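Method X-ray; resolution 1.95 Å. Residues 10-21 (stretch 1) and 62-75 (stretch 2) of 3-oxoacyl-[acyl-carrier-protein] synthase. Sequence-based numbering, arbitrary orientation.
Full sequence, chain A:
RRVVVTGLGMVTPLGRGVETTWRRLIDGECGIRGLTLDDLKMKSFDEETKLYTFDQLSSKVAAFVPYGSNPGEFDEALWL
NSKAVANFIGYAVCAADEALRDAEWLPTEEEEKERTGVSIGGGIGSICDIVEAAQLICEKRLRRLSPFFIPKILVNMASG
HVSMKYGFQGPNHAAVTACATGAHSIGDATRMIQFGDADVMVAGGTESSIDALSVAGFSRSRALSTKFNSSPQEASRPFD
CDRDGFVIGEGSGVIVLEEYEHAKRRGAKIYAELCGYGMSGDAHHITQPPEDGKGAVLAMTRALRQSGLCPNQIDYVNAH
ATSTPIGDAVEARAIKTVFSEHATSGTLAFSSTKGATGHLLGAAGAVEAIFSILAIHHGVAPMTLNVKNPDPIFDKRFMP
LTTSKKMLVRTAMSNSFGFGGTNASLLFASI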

# COMPACT_ATOMS: atom_id res chain seq x y z
N MET A 10 1.00 -20.80 -1.62
CA MET A 10 -0.02 -20.31 -0.68
C MET A 10 0.01 -21.00 0.68
O MET A 10 0.48 -22.14 0.81
CB MET A 10 -1.43 -20.40 -1.29
CG MET A 10 -1.99 -21.83 -1.42
SD MET A 10 -3.20 -22.05 -2.74
CE MET A 10 -4.24 -20.60 -2.53
N VAL A 11 -0.48 -20.29 1.68
CA VAL A 11 -0.74 -20.84 3.01
C VAL A 11 -2.10 -20.29 3.45
O VAL A 11 -2.29 -19.08 3.55
CB VAL A 11 0.41 -20.54 4.03
CG1 VAL A 11 0.79 -19.06 4.05
CG2 VAL A 11 0.07 -21.04 5.42
N THR A 12 -3.06 -21.20 3.65
CA THR A 12 -4.46 -20.83 3.87
C THR A 12 -5.06 -21.61 5.04
O THR A 12 -4.42 -22.52 5.56
CB THR A 12 -5.33 -21.09 2.60
OG1 THR A 12 -5.47 -22.50 2.39
CG2 THR A 12 -4.72 -20.45 1.36
N PRO A 13 -6.30 -21.25 5.46
CA PRO A 13 -7.02 -22.07 6.45
C PRO A 13 -7.34 -23.50 5.99
O PRO A 13 -7.81 -24.31 6.80
CB PRO A 13 -8.31 -21.27 6.68
CG PRO A 13 -7.95 -19.87 6.29
CD PRO A 13 -7.08 -20.06 5.10
N LEU A 14 -7.11 -23.80 4.71
CA LEU A 14 -7.25 -25.16 4.19
C LEU A 14 -5.91 -25.87 4.11
O LEU A 14 -5.81 -26.98 3.57
CB LEU A 14 -7.93 -25.16 2.82
CG LEU A 14 -9.33 -24.54 2.70
CD1 LEU A 14 -9.78 -24.51 1.25
CD2 LEU A 14 -10.35 -25.28 3.57
N GLY A 15 -4.86 -25.24 4.64
CA GLY A 15 -3.54 -25.86 4.73
C GLY A 15 -2.41 -25.03 4.16
O GLY A 15 -2.63 -24.04 3.46
N ARG A 16 -1.19 -25.44 4.49
CA ARG A 16 0.00 -24.83 3.92
C ARG A 16 0.36 -25.57 2.64
O ARG A 16 0.49 -26.80 2.64
CB ARG A 16 1.16 -24.87 4.93
CG ARG A 16 2.47 -24.25 4.45
CD ARG A 16 3.42 -25.30 3.91
NE ARG A 16 3.67 -26.34 4.90
CZ ARG A 16 4.23 -27.52 4.64
NH1 ARG A 16 4.63 -27.82 3.41
NH2 ARG A 16 4.41 -28.39 5.62
N GLY A 17 0.50 -24.83 1.55
CA GLY A 17 0.82 -25.42 0.25
C GLY A 17 -0.35 -25.42 -0.71
O GLY A 17 -1.51 -25.55 -0.29
N VAL A 18 -0.05 -25.28 -2.00
CA VAL A 18 -1.06 -25.29 -3.07
C VAL A 18 -1.80 -26.63 -3.14
O VAL A 18 -3.03 -26.66 -3.17
CB VAL A 18 -0.45 -24.92 -4.45
CG1 VAL A 18 -1.46 -25.12 -5.58
CG2 VAL A 18 0.04 -23.47 -4.46
N GLU A 19 -1.04 -27.73 -3.14
CA GLU A 19 -1.61 -29.08 -3.22
C GLU A 19 -2.69 -29.31 -2.16
O GLU A 19 -3.82 -29.67 -2.50
CB GLU A 19 -0.50 -30.13 -3.10
CG GLU A 19 -0.89 -31.54 -3.56
CD GLU A 19 -1.54 -32.39 -2.47
OE1 GLU A 19 -1.11 -32.31 -1.29
OE2 GLU A 19 -2.48 -33.15 -2.79
N THR A 20 -2.34 -29.08 -0.90
CA THR A 20 -3.26 -29.30 0.22
C THR A 20 -4.49 -28.39 0.17
O THR A 20 -5.61 -28.85 0.37
CB THR A 20 -2.52 -29.18 1.58
OG1 THR A 20 -1.47 -30.15 1.65
CG2 THR A 20 -3.48 -29.41 2.75
N THR A 21 -4.27 -27.10 -0.09
CA THR A 21 -5.36 -26.12 -0.17
C THR A 21 -6.36 -26.47 -1.28
O THR A 21 -7.56 -26.57 -1.02
CB THR A 21 -4.82 -24.68 -0.36
OG1 THR A 21 -4.10 -24.29 0.82
CG2 THR A 21 -5.96 -23.69 -0.60
N ALA A 62 -13.71 -17.84 13.01
CA ALA A 62 -12.63 -17.38 12.14
C ALA A 62 -11.99 -18.56 11.41
O ALA A 62 -12.16 -19.71 11.82
CB ALA A 62 -11.58 -16.61 12.95
N ALA A 63 -11.26 -18.26 10.34
CA ALA A 63 -10.58 -19.29 9.55
C ALA A 63 -9.08 -19.18 9.74
O ALA A 63 -8.47 -18.19 9.35
CB ALA A 63 -10.95 -19.16 8.10
N PHE A 64 -8.49 -20.22 10.33
CA PHE A 64 -7.10 -20.19 10.78
C PHE A 64 -6.16 -21.04 9.93
O PHE A 64 -6.50 -22.15 9.54
CB PHE A 64 -7.00 -20.70 12.23
CG PHE A 64 -7.69 -19.83 13.24
CD1 PHE A 64 -9.03 -20.04 13.57
CD2 PHE A 64 -7.00 -18.81 13.88
CE1 PHE A 64 -9.67 -19.24 14.51
CE2 PHE A 64 -7.63 -18.01 14.83
CZ PHE A 64 -8.97 -18.22 15.14
N VAL A 65 -4.97 -20.51 9.69
CA VAL A 65 -3.88 -21.30 9.13
C VAL A 65 -3.48 -22.37 10.16
O VAL A 65 -3.25 -22.04 11.32
CB VAL A 65 -2.66 -20.41 8.80
CG1 VAL A 65 -1.41 -21.25 8.56
CG2 VAL A 65 -2.96 -19.51 7.60
N PRO A 66 -3.42 -23.65 9.73
CA PRO A 66 -2.93 -24.70 10.63
C PRO A 66 -1.42 -24.64 10.83
O PRO A 66 -0.65 -24.70 9.86
CB PRO A 66 -3.35 -25.99 9.92
CG PRO A 66 -3.40 -25.64 8.49
CD PRO A 66 -3.81 -24.19 8.41
N TYR A 67 -1.00 -24.53 12.08
CA TYR A 67 0.42 -24.49 12.45
C TYR A 67 0.90 -25.89 12.80
O TYR A 67 0.12 -26.72 13.26
CB TYR A 67 0.64 -23.57 13.65
CG TYR A 67 0.66 -22.08 13.36
CD1 TYR A 67 1.69 -21.27 13.85
CD2 TYR A 67 -0.35 -21.47 12.60
CE1 TYR A 67 1.71 -19.90 13.59
CE2 TYR A 67 -0.32 -20.11 12.34
CZ TYR A 67 0.71 -19.33 12.84
OH TYR A 67 0.73 -17.98 12.58
N GLY A 68 2.19 -26.14 12.60
CA GLY A 68 2.78 -27.43 12.96
C GLY A 68 3.93 -27.83 12.07
O GLY A 68 4.19 -27.20 11.04
N SER A 69 4.63 -28.89 12.47
CA SER A 69 5.82 -29.36 11.76
C SER A 69 5.53 -30.53 10.82
O SER A 69 6.46 -31.15 10.28
CB SER A 69 6.91 -29.72 12.76
OG SER A 69 6.40 -30.53 13.80
N ASN A 70 4.25 -30.84 10.63
CA ASN A 70 3.81 -31.94 9.77
C ASN A 70 3.40 -31.43 8.38
O ASN A 70 3.22 -30.23 8.19
CB ASN A 70 2.67 -32.71 10.43
CG ASN A 70 3.06 -33.28 11.79
OD1 ASN A 70 4.01 -34.06 11.90
ND2 ASN A 70 2.32 -32.89 12.83
N PRO A 71 3.28 -32.34 7.38
CA PRO A 71 2.84 -31.94 6.04
C PRO A 71 1.51 -31.18 6.05
O PRO A 71 0.60 -31.52 6.81
CB PRO A 71 2.69 -33.27 5.30
CG PRO A 71 3.66 -34.18 5.98
CD PRO A 71 3.60 -33.79 7.43
N GLY A 72 1.42 -30.14 5.22
CA GLY A 72 0.21 -29.32 5.11
C GLY A 72 0.04 -28.31 6.23
O GLY A 72 -0.98 -27.62 6.28
N GLU A 73 1.03 -28.20 7.11
CA GLU A 73 0.99 -27.27 8.24
C GLU A 73 2.06 -26.18 8.13
O GLU A 73 3.13 -26.40 7.57
CB GLU A 73 1.14 -28.02 9.57
CG GLU A 73 0.02 -29.02 9.85
CD GLU A 73 0.23 -29.81 11.13
OE1 GLU A 73 -0.79 -30.18 11.76
OE2 GLU A 73 1.39 -30.06 11.52
N PHE A 74 1.75 -25.00 8.68
CA PHE A 74 2.68 -23.87 8.68
C PHE A 74 3.58 -23.92 9.91
O PHE A 74 3.10 -23.79 11.04
CB PHE A 74 1.89 -22.55 8.63
CG PHE A 74 2.74 -21.33 8.82
CD1 PHE A 74 3.47 -20.80 7.76
CD2 PHE A 74 2.79 -20.68 10.06
CE1 PHE A 74 4.25 -19.66 7.93
CE2 PHE A 74 3.56 -19.54 10.24
CZ PHE A 74 4.30 -19.03 9.17
N ASP A 75 4.88 -24.10 9.69
CA ASP A 75 5.85 -24.21 10.79
C ASP A 75 6.42 -22.85 11.19
O ASP A 75 7.29 -22.31 10.51
CB ASP A 75 6.98 -25.18 10.41
CG ASP A 75 7.87 -25.53 11.58
OD1 ASP A 75 7.58 -25.12 12.73
OD2 ASP A 75 8.88 -26.24 11.36

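The two stretches are joined chiefly through Arg 16, which supplies every hydrogen bond that crosses between them. Its backbone N donates to Gly 72 O at 2.8 Å with an almost linear angle of 176°, and its side chain reaches the next carbonyl along, with Arg 16 NE 2.7 Å and Arg 16 NH2 3.1 Å from Glu 73 O. The NE bond is the straighter of these two, at 160° against 136°. Glu 73 O thus receives two N-H groups from the edge of one guanidinium, and the charged group is held by a backbone carbonyl rather than by a carboxylate. With chi1 at -180° (t) and chi2 at -97°, between the usual wells, the side chain runs along the 70-73 turn; Arg 16 NH2 lies 3.4 Å from Asn 70 O, and Gly 72 N sits over one face of the guanidinium. Arginine suits this site because its long chain can span the turn while its planar end presents several N-H groups at the edge.

The turn that receives Arg 16 is a type II turn from Asn 70 to Glu 73, closed by a hydrogen bond from Glu 73 N to Asn 70 O (3.2 Å). The CA-to-CB bond of Glu 73 points away from stretch 1, and the side chain extends along its own loop, where Glu 73 OE2 accepts from Asn 70 N at 3.1 Å. Gly 72 occupies the turn position with a positive phi of 78°, which favours glycine, and its CA makes a CA-H...O contact of 3.5 Å with Arg 16 O. The same residue therefore meets Arg 16 through both its carbonyl and its CA.

Stretch 1 presents a tight turn of its own. Thr 12 to Gly 15 form a type I turn, with paired backbone hydrogen bonds between Thr 12 and Gly 15 and a further bond from Leu 14 N to Thr 12 OG1 (3.1 Å). Gly 15 adopts phi/psi of 128/166, where a CB would be jammed against the preceding carbonyl and would also come within 2.5 Å of Thr 20 CG2. Gly 15 CA lies 3.5 Å from Gly 72 O and 3.8 Å from Pro 66 CG.

Beyond these contacts the interface is mainly apolar. Pro 13 lies beside residues 63 to 65: its CG is 3.6 Å from Ala 63 CB, so the methyl packs directly on the proline ring, while Pro 13 CA makes a CA-H...O contact of 3.1 Å with Phe 64 O. Thr 12 O meets the ring of Pro 66 at CD (3.4 Å). Val 11 points toward stretch 2, and its CG2 packs against Val 65 CG1 at 3.5 Å and Phe 74 CB at 4.0 Å. These three residues are buried, as befits branched and aromatic hydrocarbon side chains. In all, the contact buries 528 Å², counting both sides.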